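Local coordinates for protein-tyrosine-phosphatase PTP1 (Arabidopsis thaliana, PDB 6KRW) that removes phosphate from phosphotyrosine in proteins, acting on MAP kinases such as MPK6 to modulate plant defence responses, at residues A[118-123]-A[148-153]; A[181-186]-A[191-196]; A[62-67]-A[236-241]; A[51-54]-A[58-61]; A[202-207]-A[244-249]. All blocks are in the same frame, centred on the assembly; numbering follows the deposited sequence.

Overall arrangement
The chain first closes a short loop in interaction 4, which ties helix 52-55 to the residues just after it. Segment 62-67 follows at once and opens interaction 3. This is the longest loop of the five and returns only at 236-241, the active-site loop. Interactions 1 and 2 are nested inside it, one after the other. Interaction 1 joins helix 117-126 to the loop after strand 131-134, and interaction 2 closes the hairpin of strands 178-186 and 194-200. The two touch through Trp-121 and Leu-182. Interaction 5 starts inside the same loop at 202-207 but ends beyond it, on helix 242-259, so it crosses interaction 3 and meets it at the catalytic cysteine.

Interaction 1. Residues A[118-123]-A[148-153]; sequences EDFWEM and GDYFQD
Phe-120, Trp-121 and Tyr-150 form a buried aromatic cluster between helix 117-126 and the loop that follows strand 131-134. One hydrogen bond joins the two parts. Trp-121 NE1 donates to Tyr-150 O at 2.9 Å, with an N-H...O angle of 148°. The oxygen lies near the indole plane, so the buried indole N-H is satisfied by loop backbone. Trp-121 CZ2 sits at the edge of the phenol ring, 3.5 Å from Tyr-150 CD1. Phe-120 CE2 meets Tyr-150 CE1 at 3.5 Å, with the two ring planes inclined at 56°. Tyr-150 CG stands between its backbone N and carbonyl carbon (chi1 64°), which lets ring and carbonyl oxygen both meet Trp-121. Phe-151 CD1 lies over one face of the phenol ring. Asp-149 OD1 accepts from Phe-151 N, an Asx turn, and also from Gln-152 N, which together make an Asx motif. Tyr-150 OH is hydrogen-bonded to His-236, next to the catalytic Cys-237, and to His-198. Ile-132 of strand 131-134 touches all three cluster residues. Trp-121 also packs on Leu-182 and Val-184 of strand 178-186 and on Ile-163 and Leu-165 of strand 163-172.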
# COMPACT_ATOMS: atom_id res chain seq x y z
N GLU A 118 -18.92 -1.75 -0.79
CA GLU A 118 -19.22 -2.59 -1.97
C GLU A 118 -18.26 -2.21 -3.10
O GLU A 118 -17.73 -3.12 -3.76
CB GLU A 118 -20.67 -2.44 -2.43
CG GLU A 118 -21.02 -3.40 -3.55
CD GLU A 118 -22.45 -3.34 -4.04
OE1 GLU A 118 -22.75 -3.99 -5.07
OE2 GLU A 118 -23.26 -2.62 -3.42
N ASP A 119 -18.02 -0.92 -3.28
CA ASP A 119 -17.04 -0.44 -4.31
C ASP A 119 -15.67 -1.08 -4.07
O ASP A 119 -15.02 -1.56 -5.03
CB ASP A 119 -16.92 1.08 -4.28
CG ASP A 119 -18.17 1.82 -4.73
OD1 ASP A 119 -19.04 1.19 -5.39
OD2 ASP A 119 -18.28 3.02 -4.40
N PHE A 120 -15.23 -1.08 -2.82
CA PHE A 120 -13.92 -1.68 -2.47
C PHE A 120 -13.87 -3.16 -2.85
O PHE A 120 -12.90 -3.60 -3.49
CB PHE A 120 -13.61 -1.47 -0.99
CG PHE A 120 -12.34 -2.13 -0.54
CD1 PHE A 120 -11.12 -1.49 -0.69
CD2 PHE A 120 -12.38 -3.40 0.02
CE1 PHE A 120 -9.95 -2.12 -0.28
CE2 PHE A 120 -11.21 -4.03 0.41
CZ PHE A 120 -10.00 -3.39 0.29
N TRP A 121 -14.86 -3.95 -2.40
CA TRP A 121 -14.80 -5.39 -2.69
C TRP A 121 -14.98 -5.65 -4.18
O TRP A 121 -14.38 -6.62 -4.66
CB TRP A 121 -15.80 -6.15 -1.81
CG TRP A 121 -15.31 -6.25 -0.41
CD1 TRP A 121 -15.86 -5.68 0.71
CD2 TRP A 121 -14.15 -6.96 0.03
NE1 TRP A 121 -15.13 -6.01 1.82
CE2 TRP A 121 -14.07 -6.79 1.43
CE3 TRP A 121 -13.17 -7.72 -0.63
CZ2 TRP A 121 -13.04 -7.36 2.18
CZ3 TRP A 121 -12.15 -8.28 0.11
CH2 TRP A 121 -12.08 -8.09 1.50
N GLU A 122 -15.78 -4.82 -4.87
CA GLU A 122 -15.93 -4.97 -6.33
C GLU A 122 -14.56 -4.75 -6.97
O GLU A 122 -14.19 -5.52 -7.87
CB GLU A 122 -16.95 -3.98 -6.85
CG GLU A 122 -17.22 -4.16 -8.32
CD GLU A 122 -18.06 -5.35 -8.71
OE1 GLU A 122 -18.89 -5.75 -7.90
OE2 GLU A 122 -17.93 -5.84 -9.85
N MET A 123 -13.81 -3.75 -6.49
CA MET A 123 -12.44 -3.50 -7.01
C MET A 123 -11.55 -4.72 -6.75
O MET A 123 -10.81 -5.16 -7.63
CB MET A 123 -11.84 -2.26 -6.35
CG MET A 123 -10.43 -2.00 -6.79
SD MET A 123 -9.74 -0.47 -6.09
CE MET A 123 -9.58 -0.95 -4.35
N GLY A 148 -13.48 2.11 7.80
CA GLY A 148 -14.71 1.39 8.14
C GLY A 148 -14.45 -0.10 8.25
O GLY A 148 -13.46 -0.59 7.68
N ASP A 149 -15.26 -0.81 9.03
CA ASP A 149 -15.11 -2.28 9.16
C ASP A 149 -15.71 -2.97 7.93
O ASP A 149 -16.92 -3.17 7.86
CB ASP A 149 -15.76 -2.79 10.45
CG ASP A 149 -15.61 -4.29 10.65
OD1 ASP A 149 -15.15 -4.98 9.73
OD2 ASP A 149 -16.03 -4.76 11.75
N TYR A 150 -14.86 -3.28 6.96
CA TYR A 150 -15.29 -3.94 5.71
C TYR A 150 -14.90 -5.41 5.73
O TYR A 150 -15.11 -6.05 4.72
CB TYR A 150 -14.64 -3.20 4.52
CG TYR A 150 -13.12 -3.26 4.46
CD1 TYR A 150 -12.48 -4.32 3.85
CD2 TYR A 150 -12.34 -2.31 5.10
CE1 TYR A 150 -11.09 -4.42 3.87
CE2 TYR A 150 -10.96 -2.41 5.14
CZ TYR A 150 -10.33 -3.47 4.52
OH TYR A 150 -8.98 -3.63 4.54
N PHE A 151 -14.47 -5.96 6.88
CA PHE A 151 -13.88 -7.33 6.79
C PHE A 151 -14.23 -8.24 7.98
O PHE A 151 -14.04 -9.46 7.83
CB PHE A 151 -12.36 -7.24 6.63
CG PHE A 151 -11.69 -6.45 7.72
CD1 PHE A 151 -11.47 -5.09 7.54
CD2 PHE A 151 -11.24 -7.04 8.88
CE1 PHE A 151 -10.85 -4.33 8.52
CE2 PHE A 151 -10.60 -6.29 9.85
CZ PHE A 151 -10.43 -4.93 9.69
N GLN A 152 -14.71 -7.74 9.11
CA GLN A 152 -14.99 -8.63 10.26
C GLN A 152 -16.37 -9.26 10.08
O GLN A 152 -17.31 -8.55 9.73
CB GLN A 152 -14.88 -7.83 11.55
CG GLN A 152 -13.46 -7.34 11.83
CD GLN A 152 -13.33 -6.80 13.23
OE1 GLN A 152 -12.71 -7.41 14.10
NE2 GLN A 152 -13.94 -5.64 13.47
N ASP A 153 -16.48 -10.56 10.33
CA ASP A 153 -17.76 -11.30 10.15
C ASP A 153 -18.08 -12.10 11.42
O ASP A 153 -18.54 -13.26 11.30
CB ASP A 153 -17.72 -12.17 8.89
CG ASP A 153 -16.88 -13.43 9.03
OD1 ASP A 153 -15.96 -13.44 9.87
OD2 ASP A 153 -17.15 -14.39 8.28

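Interaction 2. Residues A[181-186]-A[191-196]; sequences NLEVNY and DQPMSV
Leu-182 and Val-184 pair with Val-196 and Met-194 in the antiparallel beta hairpin of strands 178-186 and 194-200. Each pair is of the hydrogen-bonded kind and has both its bonds. Leu-182 N donates to Val-196 O at 2.9 Å, and Val-196 N returns a bond to Leu-182 O at 2.9 Å. Val-184 N donates to Met-194 O at 2.9 Å. Met-194 N reaches Val-184 O at 2.9 Å, with an N-H...O angle of 167°. Between them lies the non-hydrogen-bonded pair Glu-183 and Ser-195. Here the CA hydrogens point inward: Ser-195 CA is 3.3 Å from Leu-182 O, and Glu-183 CA is 3.3 Å from Met-194 O. Two acceptors thus take a weak C-H...O contact besides their N-H. The backbone of Glu-183 instead bonds across to Thr-166 of strand 163-172, which continues the sheet. The side chains of Glu-183 and Ser-195 share one face of the hairpin. Ser-195 OG is hydrogen-bonded to Lys-168 NZ, which also makes a long, weak ion pair with Glu-183 OE1. On the other face, Leu-182, Val-184 and Met-194 pack against helix 117-126. Val-184 and Met-194 lie side by side there, CG1 to CB at 4.0 Å. Toward the turn, Pro-193 fits between Glu-183 and Asn-185. The extended Glu-183 chain, with CG opposite its backbone N (chi1 166°), crosses the proline ring and brings Glu-183 CD to 3.5 Å from Pro-193 CG.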
# COMPACT_ATOMS: atom_id res chain seq x y z
N ASN A 181 -7.50 -14.95 6.39
CA ASN A 181 -7.78 -15.61 5.09
C ASN A 181 -9.26 -15.40 4.79
O ASN A 181 -10.14 -15.97 5.48
CB ASN A 181 -7.43 -17.09 5.15
CG ASN A 181 -7.37 -17.73 3.79
OD1 ASN A 181 -8.39 -17.90 3.13
ND2 ASN A 181 -6.17 -18.10 3.36
N LEU A 182 -9.52 -14.58 3.77
CA LEU A 182 -10.89 -14.16 3.43
C LEU A 182 -11.30 -14.81 2.12
O LEU A 182 -10.44 -15.12 1.27
CB LEU A 182 -10.93 -12.64 3.26
CG LEU A 182 -10.56 -11.82 4.49
CD1 LEU A 182 -10.70 -10.32 4.21
CD2 LEU A 182 -11.40 -12.28 5.68
N GLU A 183 -12.60 -15.00 1.99
CA GLU A 183 -13.22 -15.59 0.80
C GLU A 183 -14.30 -14.62 0.35
O GLU A 183 -15.20 -14.32 1.16
CB GLU A 183 -13.79 -16.95 1.16
CG GLU A 183 -14.74 -17.51 0.13
CD GLU A 183 -15.32 -18.85 0.55
OE1 GLU A 183 -14.55 -19.70 1.06
OE2 GLU A 183 -16.54 -19.03 0.38
N VAL A 184 -14.19 -14.15 -0.88
CA VAL A 184 -15.15 -13.16 -1.43
C VAL A 184 -15.70 -13.71 -2.74
O VAL A 184 -14.96 -14.37 -3.49
CB VAL A 184 -14.46 -11.79 -1.60
CG1 VAL A 184 -13.40 -11.81 -2.70
CG2 VAL A 184 -15.48 -10.70 -1.87
N ASN A 185 -16.97 -13.46 -3.00
CA ASN A 185 -17.57 -13.86 -4.30
C ASN A 185 -18.90 -13.13 -4.50
O ASN A 185 -19.44 -12.56 -3.53
CB ASN A 185 -17.76 -15.38 -4.38
CG ASN A 185 -18.73 -15.92 -3.35
OD1 ASN A 185 -18.41 -15.98 -2.16
ND2 ASN A 185 -19.91 -16.32 -3.79
N TYR A 186 -19.40 -13.16 -5.73
CA TYR A 186 -20.79 -12.75 -6.03
C TYR A 186 -21.74 -13.87 -5.61
O TYR A 186 -21.34 -15.04 -5.54
CB TYR A 186 -20.96 -12.45 -7.51
CG TYR A 186 -20.02 -11.40 -8.05
CD1 TYR A 186 -20.07 -10.09 -7.59
CD2 TYR A 186 -19.09 -11.71 -9.03
CE1 TYR A 186 -19.20 -9.13 -8.09
CE2 TYR A 186 -18.23 -10.76 -9.54
CZ TYR A 186 -18.28 -9.46 -9.07
OH TYR A 186 -17.43 -8.52 -9.57
N ASP A 191 -18.46 -19.46 -10.48
CA ASP A 191 -17.15 -20.12 -10.24
C ASP A 191 -16.85 -20.14 -8.74
O ASP A 191 -17.57 -19.47 -7.97
CB ASP A 191 -16.03 -19.40 -10.99
CG ASP A 191 -16.42 -19.02 -12.41
OD1 ASP A 191 -16.91 -19.90 -13.14
OD2 ASP A 191 -16.23 -17.84 -12.77
N GLN A 192 -15.81 -20.88 -8.37
CA GLN A 192 -15.25 -20.94 -7.00
C GLN A 192 -15.00 -19.52 -6.51
O GLN A 192 -14.66 -18.64 -7.29
CB GLN A 192 -13.93 -21.72 -6.99
CG GLN A 192 -14.12 -23.22 -7.18
CD GLN A 192 -14.25 -23.96 -5.87
OE1 GLN A 192 -15.28 -23.88 -5.19
NE2 GLN A 192 -13.21 -24.69 -5.51
N PRO A 193 -15.17 -19.27 -5.19
CA PRO A 193 -14.91 -17.93 -4.66
C PRO A 193 -13.42 -17.60 -4.66
O PRO A 193 -12.59 -18.47 -4.85
CB PRO A 193 -15.47 -18.00 -3.23
CG PRO A 193 -15.35 -19.46 -2.87
CD PRO A 193 -15.60 -20.22 -4.16
N MET A 194 -13.11 -16.33 -4.44
CA MET A 194 -11.73 -15.81 -4.51
C MET A 194 -11.14 -15.67 -3.10
O MET A 194 -11.82 -15.14 -2.20
CB MET A 194 -11.73 -14.46 -5.20
CG MET A 194 -10.40 -13.79 -5.21
SD MET A 194 -10.52 -12.31 -6.22
CE MET A 194 -9.39 -11.22 -5.36
N SER A 195 -9.91 -16.13 -2.92
CA SER A 195 -9.19 -16.06 -1.62
C SER A 195 -8.32 -14.81 -1.58
O SER A 195 -7.57 -14.56 -2.51
CB SER A 195 -8.37 -17.31 -1.38
OG SER A 195 -9.22 -18.43 -1.26
N VAL A 196 -8.43 -14.06 -0.48
CA VAL A 196 -7.62 -12.84 -0.26
C VAL A 196 -6.99 -12.93 1.12
O VAL A 196 -7.74 -13.10 2.10
CB VAL A 196 -8.50 -11.59 -0.38
CG1 VAL A 196 -7.68 -10.34 -0.10
CG2 VAL A 196 -9.19 -11.53 -1.74

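Interaction 3. Residues A[62-67]-A[236-241]; sequences KNRYSD and HCSAGI
Tyr-65 and Ser-238 meet through their hydroxyls, with OH and OG 2.9 Å apart. Ser-238 OG lies near the plane of the tyrosine ring, at its edge. Farther back on the ring, Tyr-65 CD2 rests 3.6 Å from Ala-239 CB. Tyr-65 CG is anti to its carbonyl carbon (chi1 -59°), which carries the ring to both residues. Arg-64 adds its aliphatic part, with CD 3.5 Å from Ser-238 OG, while its CG sits over one face of the Tyr-65 ring, toward the rim. Were Tyr-65 cut back to an alanine, the Ala-239 methyl would probably lose its ring cover and Ser-238 OG its phenol partner. Residues 236-241 belong to the HCSAGIGR signature of protein tyrosine phosphatases, the P-loop that carries the phosphocysteine nucleophile Cys-237. Segment 62-67 holds the KNRY sequence of the family's phosphotyrosine-recognition loop, whose tyrosine typically flanks the substrate ring. A bound citrate, probably from the crystallisation liquor, is hydrogen-bonded by the backbone N atoms of Ser-238, Ala-239 and Ile-241. In the second shell, Ser-238 OG is also bonded to Lys-146 O, and Gly-111 O accepts from Arg-64 NE. Arg-278 binds the carbonyls of Ala-239 and Gly-240. Behind Cys-237, His-236 ND1 donates to Cys-237 O at 3.0 Å, in the carbonyl plane and on a lone pair, with an N-H...O angle of 163°.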
# COMPACT_ATOMS: atom_id res chain seq x y z
N LYS A 62 -17.51 10.10 -1.84
CA LYS A 62 -16.81 8.79 -1.87
C LYS A 62 -15.35 8.98 -1.47
O LYS A 62 -14.60 7.99 -1.48
CB LYS A 62 -16.92 8.17 -3.26
CG LYS A 62 -18.34 7.84 -3.70
CD LYS A 62 -18.43 7.49 -5.17
CE LYS A 62 -19.85 7.28 -5.63
NZ LYS A 62 -19.94 7.18 -7.10
N ASN A 63 -14.98 10.19 -1.07
CA ASN A 63 -13.62 10.53 -0.62
C ASN A 63 -13.64 10.78 0.89
O ASN A 63 -14.38 11.64 1.34
CB ASN A 63 -13.10 11.76 -1.35
CG ASN A 63 -13.07 11.54 -2.85
OD1 ASN A 63 -12.68 10.47 -3.28
ND2 ASN A 63 -13.53 12.51 -3.64
N ARG A 64 -12.78 10.07 1.60
CA ARG A 64 -12.64 10.26 3.06
C ARG A 64 -12.11 11.67 3.35
O ARG A 64 -12.58 12.32 4.31
CB ARG A 64 -11.71 9.18 3.62
CG ARG A 64 -11.57 9.25 5.12
CD ARG A 64 -10.88 8.04 5.68
NE ARG A 64 -11.71 6.85 5.61
CZ ARG A 64 -12.69 6.55 6.48
NH1 ARG A 64 -12.98 7.33 7.52
NH2 ARG A 64 -13.35 5.41 6.34
N TYR A 65 -11.17 12.13 2.52
CA TYR A 65 -10.54 13.45 2.70
C TYR A 65 -10.64 14.19 1.39
O TYR A 65 -10.40 13.59 0.31
CB TYR A 65 -9.08 13.31 3.11
CG TYR A 65 -8.87 12.55 4.39
CD1 TYR A 65 -9.13 13.14 5.61
CD2 TYR A 65 -8.51 11.22 4.37
CE1 TYR A 65 -8.97 12.43 6.79
CE2 TYR A 65 -8.33 10.50 5.54
CZ TYR A 65 -8.57 11.11 6.76
OH TYR A 65 -8.42 10.40 7.93
N SER A 66 -10.95 15.48 1.43
CA SER A 66 -11.27 16.23 0.20
C SER A 66 -10.02 16.46 -0.67
O SER A 66 -10.19 16.66 -1.89
CB SER A 66 -11.95 17.52 0.55
OG SER A 66 -11.08 18.36 1.28
N ASP A 67 -8.82 16.44 -0.10
CA ASP A 67 -7.57 16.77 -0.83
C ASP A 67 -6.73 15.51 -1.06
O ASP A 67 -5.56 15.64 -1.47
CB ASP A 67 -6.80 17.84 -0.05
CG ASP A 67 -6.46 17.44 1.38
OD1 ASP A 67 -7.01 16.44 1.87
OD2 ASP A 67 -5.66 18.15 2.00
N HIS A 236 -3.55 0.10 2.16
CA HIS A 236 -4.37 1.24 2.59
C HIS A 236 -4.09 1.57 4.05
O HIS A 236 -3.71 0.67 4.83
CB HIS A 236 -5.85 1.00 2.34
CG HIS A 236 -6.55 0.15 3.36
ND1 HIS A 236 -7.10 0.72 4.48
CD2 HIS A 236 -6.90 -1.14 3.34
CE1 HIS A 236 -7.70 -0.25 5.20
NE2 HIS A 236 -7.57 -1.42 4.53
N CYS A 237 -4.30 2.81 4.40
CA CYS A 237 -4.31 3.26 5.81
C CYS A 237 -5.61 4.04 5.95
O CYS A 237 -6.67 3.47 5.67
CB CYS A 237 -3.04 4.03 6.17
SG CYS A 237 -2.55 5.31 4.99
N SER A 238 -5.54 5.28 6.37
CA SER A 238 -6.77 6.09 6.40
C SER A 238 -6.90 6.87 5.08
O SER A 238 -7.90 6.68 4.41
CB SER A 238 -6.80 6.98 7.59
OG SER A 238 -8.08 7.53 7.71
N ALA A 239 -5.94 7.73 4.74
CA ALA A 239 -5.98 8.47 3.45
C ALA A 239 -5.35 7.65 2.33
O ALA A 239 -5.64 7.96 1.14
CB ALA A 239 -5.29 9.79 3.60
N GLY A 240 -4.53 6.67 2.65
CA GLY A 240 -3.81 5.85 1.67
C GLY A 240 -2.62 6.55 1.05
O GLY A 240 -2.34 6.26 -0.13
N ILE A 241 -1.94 7.42 1.77
CA ILE A 241 -0.72 8.09 1.25
C ILE A 241 0.47 8.08 2.21
O ILE A 241 1.56 7.83 1.75
CB ILE A 241 -1.04 9.51 0.73
CG1 ILE A 241 -1.63 10.43 1.79
CG2 ILE A 241 -1.92 9.44 -0.52
CD1 ILE A 241 -1.74 11.87 1.35

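Interaction 4. Residues A[51-54]-A[58-61]; sequences STVA and VNVE
Asn-59 CG is opposite its own carbonyl carbon (chi1 -71°), and chi2 of -35° turns its amide nitrogen toward Val-53. Asn-59 ND2 then donates to Val-53 O at 3.0 Å, in a nearly straight bond of 171°. The acceptor lies in the amide plane, but the nitrogen stands well above the carbonyl plane and is on no lone pair. The Val-53 side chain crosses that of Asn-59 at a slant, with Val-53 CG1 3.6 Å from Asn-59 ND2. Asn-59 CB passes 3.6 Å from Val-53 O and is farther from Ala-54 O, at 4.1 Å. The contact holds the short, weakly bonded helix 52-55 against the residues that lead into the phosphotyrosine-recognition loop at 62-67. Asn-59 ND2 also donates to Ala-86 O, and Asn-59 OD1 is bonded to Lys-62 NZ. The buried amide is therefore gripped at both ends, which should fix its rotation. With a leucine at Asn-59, Val-53 O and Ala-86 O would probably lose this donor, and the Lys-62 ammonium would lose its amide oxygen. Ala-54 O is hydrogen-bonded by Asn-63 ND2. Tyr-89 of strand 89-90 packs on Val-53, Ala-54 and Asn-59.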
# COMPACT_ATOMS: atom_id res chain seq x y z
N SER A 51 -7.53 15.64 -11.46
CA SER A 51 -8.33 14.63 -10.72
C SER A 51 -9.80 14.98 -10.87
O SER A 51 -10.54 15.04 -9.91
CB SER A 51 -7.87 14.55 -9.27
OG SER A 51 -6.50 14.33 -9.16
N THR A 52 -10.24 15.23 -12.10
CA THR A 52 -11.61 15.73 -12.35
C THR A 52 -12.67 14.72 -11.90
O THR A 52 -13.73 15.15 -11.44
CB THR A 52 -11.79 16.09 -13.83
OG1 THR A 52 -11.69 14.94 -14.66
CG2 THR A 52 -10.75 17.09 -14.27
N VAL A 53 -12.43 13.43 -12.08
CA VAL A 53 -13.50 12.45 -11.76
C VAL A 53 -13.69 12.42 -10.23
O VAL A 53 -14.84 12.43 -9.78
CB VAL A 53 -13.20 11.06 -12.34
CG1 VAL A 53 -14.28 10.07 -11.95
CG2 VAL A 53 -13.09 11.16 -13.85
N ALA A 54 -12.60 12.42 -9.49
CA ALA A 54 -12.64 12.40 -8.01
C ALA A 54 -13.35 13.65 -7.48
O ALA A 54 -13.96 13.55 -6.38
CB ALA A 54 -11.24 12.32 -7.44
N VAL A 58 -20.90 14.10 -8.13
CA VAL A 58 -21.44 12.73 -7.88
C VAL A 58 -20.46 11.88 -7.03
O VAL A 58 -20.92 10.90 -6.45
CB VAL A 58 -21.78 12.03 -9.19
CG1 VAL A 58 -22.62 10.81 -8.92
CG2 VAL A 58 -22.50 12.98 -10.15
N ASN A 59 -19.18 12.21 -7.00
CA ASN A 59 -18.15 11.35 -6.36
C ASN A 59 -17.58 11.96 -5.07
O ASN A 59 -16.89 11.23 -4.35
CB ASN A 59 -17.02 11.04 -7.33
CG ASN A 59 -17.48 10.11 -8.42
OD1 ASN A 59 -18.30 9.23 -8.19
ND2 ASN A 59 -16.98 10.33 -9.64
N VAL A 60 -17.88 13.21 -4.75
CA VAL A 60 -17.15 13.88 -3.63
C VAL A 60 -17.38 13.12 -2.32
O VAL A 60 -16.42 13.01 -1.55
CB VAL A 60 -17.52 15.37 -3.51
CG1 VAL A 60 -16.81 16.19 -4.57
CG2 VAL A 60 -19.02 15.60 -3.57
N GLU A 61 -18.58 12.60 -2.08
CA GLU A 61 -18.88 11.88 -0.82
C GLU A 61 -18.18 10.51 -0.78
O GLU A 61 -18.23 9.86 0.22
CB GLU A 61 -20.38 11.65 -0.67
CG GLU A 61 -21.13 12.83 -0.09
CD GLU A 61 -22.59 12.52 0.19
OE1 GLU A 61 -23.41 13.44 0.09
OE2 GLU A 61 -22.90 11.35 0.51

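Interaction 5. Residues A[202-207]-A[244-249]; sequences PEWPDH and TGTYCA
Trp-204 makes a buried apolar contact with Thr-246 and Tyr-247, where the loop after strand 194-200 rests on helix 242-259. The outer edge of the indole does the touching. Trp-204 CZ2 is 3.6 Å from Thr-246 CG2, and Trp-204 CH2 is 3.7 Å from the same methyl. The methyl lies in the indole plane, so it butts against the rim of the six-membered ring. Thr-246 CB backs it up, 3.8 Å from Trp-204 CZ2. Next along the helix, Trp-204 CH2 comes within 4.1 Å of Tyr-247 N, and Trp-204 CZ3 is 4.5 Å from Tyr-247 CB. The Trp-204 side chain extends from the loop with CG opposite its backbone N (chi1 -168°), which carries the ring inward to the helix. On Thr-246 the methyl takes the equivalent place, and OG1 turns back to bond Gly-242 O. The polar group is thus satisfied within its own helix and the methyl is left to meet the indole. Trp-204 NE1 donates to Gly-208 O, which should fix the ring's rotation, and Trp-204 O accepts from NH1 of Arg-243, which probably binds the substrate. Phe-290 and Val-216 also pack on the indole, and two residues on, Asp-206, inferred to bind substrate, forms a salt bridge with Lys-146. Trp-204, Pro-205 and Asp-206 are the WPD motif, the mobile loop that closes over the active site in classical protein tyrosine phosphatases.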
# COMPACT_ATOMS: atom_id res chain seq x y z
N PRO A 202 -2.00 -2.64 13.59
CA PRO A 202 -2.59 -1.51 14.42
C PRO A 202 -1.60 -0.65 15.22
O PRO A 202 -2.04 0.29 15.86
CB PRO A 202 -3.51 -2.31 15.36
CG PRO A 202 -2.73 -3.59 15.61
CD PRO A 202 -2.09 -3.93 14.28
N GLU A 203 -0.29 -0.83 14.98
CA GLU A 203 0.64 -0.07 15.85
C GLU A 203 1.46 0.90 15.00
O GLU A 203 2.61 1.18 15.32
CB GLU A 203 1.51 -1.02 16.66
CG GLU A 203 0.70 -1.77 17.72
CD GLU A 203 -0.23 -0.91 18.57
OE1 GLU A 203 -1.42 -1.30 18.71
OE2 GLU A 203 0.20 0.13 19.12
N TRP A 204 0.83 1.44 13.98
CA TRP A 204 1.47 2.51 13.17
C TRP A 204 0.57 3.73 13.26
O TRP A 204 -0.44 3.81 12.56
CB TRP A 204 1.66 2.04 11.74
CG TRP A 204 2.55 2.90 10.89
CD1 TRP A 204 2.92 4.18 11.12
CD2 TRP A 204 3.21 2.50 9.69
NE1 TRP A 204 3.76 4.63 10.13
CE2 TRP A 204 3.98 3.60 9.25
CE3 TRP A 204 3.26 1.31 8.96
CZ2 TRP A 204 4.74 3.58 8.09
CZ3 TRP A 204 4.02 1.29 7.81
CH2 TRP A 204 4.75 2.40 7.39
N PRO A 205 0.91 4.70 14.12
CA PRO A 205 0.05 5.86 14.31
C PRO A 205 -0.04 6.77 13.08
O PRO A 205 0.93 6.91 12.34
CB PRO A 205 0.67 6.63 15.49
CG PRO A 205 2.04 6.01 15.72
CD PRO A 205 2.08 4.68 15.00
N ASP A 206 -1.21 7.36 12.92
CA ASP A 206 -1.53 8.33 11.85
C ASP A 206 -0.50 9.47 11.95
O ASP A 206 -0.27 10.00 13.05
CB ASP A 206 -3.00 8.71 12.00
CG ASP A 206 -3.39 9.99 11.29
OD1 ASP A 206 -2.55 10.54 10.60
OD2 ASP A 206 -4.55 10.41 11.42
N HIS A 207 0.16 9.77 10.84
CA HIS A 207 1.17 10.85 10.71
C HIS A 207 2.38 10.57 11.60
O HIS A 207 3.11 11.50 11.90
CB HIS A 207 0.50 12.23 10.86
CG HIS A 207 -0.16 12.68 9.60
ND1 HIS A 207 0.48 12.60 8.37
CD2 HIS A 207 -1.38 13.20 9.35
CE1 HIS A 207 -0.32 13.04 7.43
NE2 HIS A 207 -1.47 13.41 7.99
N THR A 244 0.73 4.24 3.88
CA THR A 244 0.64 3.47 2.62
C THR A 244 1.87 3.73 1.74
O THR A 244 2.47 2.81 1.29
CB THR A 244 -0.64 3.85 1.89
OG1 THR A 244 -1.74 3.36 2.65
CG2 THR A 244 -0.72 3.28 0.49
N GLY A 245 2.21 5.00 1.53
CA GLY A 245 3.37 5.30 0.68
C GLY A 245 4.67 4.80 1.26
O GLY A 245 5.54 4.33 0.54
N THR A 246 4.81 4.89 2.59
CA THR A 246 6.02 4.41 3.28
C THR A 246 6.13 2.90 3.06
O THR A 246 7.20 2.44 2.72
CB THR A 246 5.96 4.83 4.75
OG1 THR A 246 5.78 6.24 4.88
CG2 THR A 246 7.18 4.40 5.53
N TYR A 247 5.06 2.13 3.33
CA TYR A 247 5.13 0.66 3.13
C TYR A 247 5.50 0.36 1.67
O TYR A 247 6.39 -0.44 1.38
CB TYR A 247 3.83 -0.07 3.52
CG TYR A 247 4.03 -1.52 3.22
CD1 TYR A 247 4.75 -2.33 4.09
CD2 TYR A 247 3.60 -2.06 2.03
CE1 TYR A 247 5.08 -3.62 3.72
CE2 TYR A 247 3.91 -3.35 1.65
CZ TYR A 247 4.64 -4.13 2.52
OH TYR A 247 5.01 -5.33 2.09
N CYS A 248 4.79 0.99 0.73
CA CYS A 248 5.05 0.73 -0.71
C CYS A 248 6.53 1.03 -1.03
O CYS A 248 7.13 0.29 -1.79
CB CYS A 248 4.13 1.57 -1.59
SG CYS A 248 2.40 1.03 -1.53
N ALA A 249 7.09 2.10 -0.48
CA ALA A 249 8.49 2.47 -0.78
C ALA A 249 9.43 1.37 -0.31
O ALA A 249 10.41 1.04 -0.99
CB ALA A 249 8.84 3.81 -0.20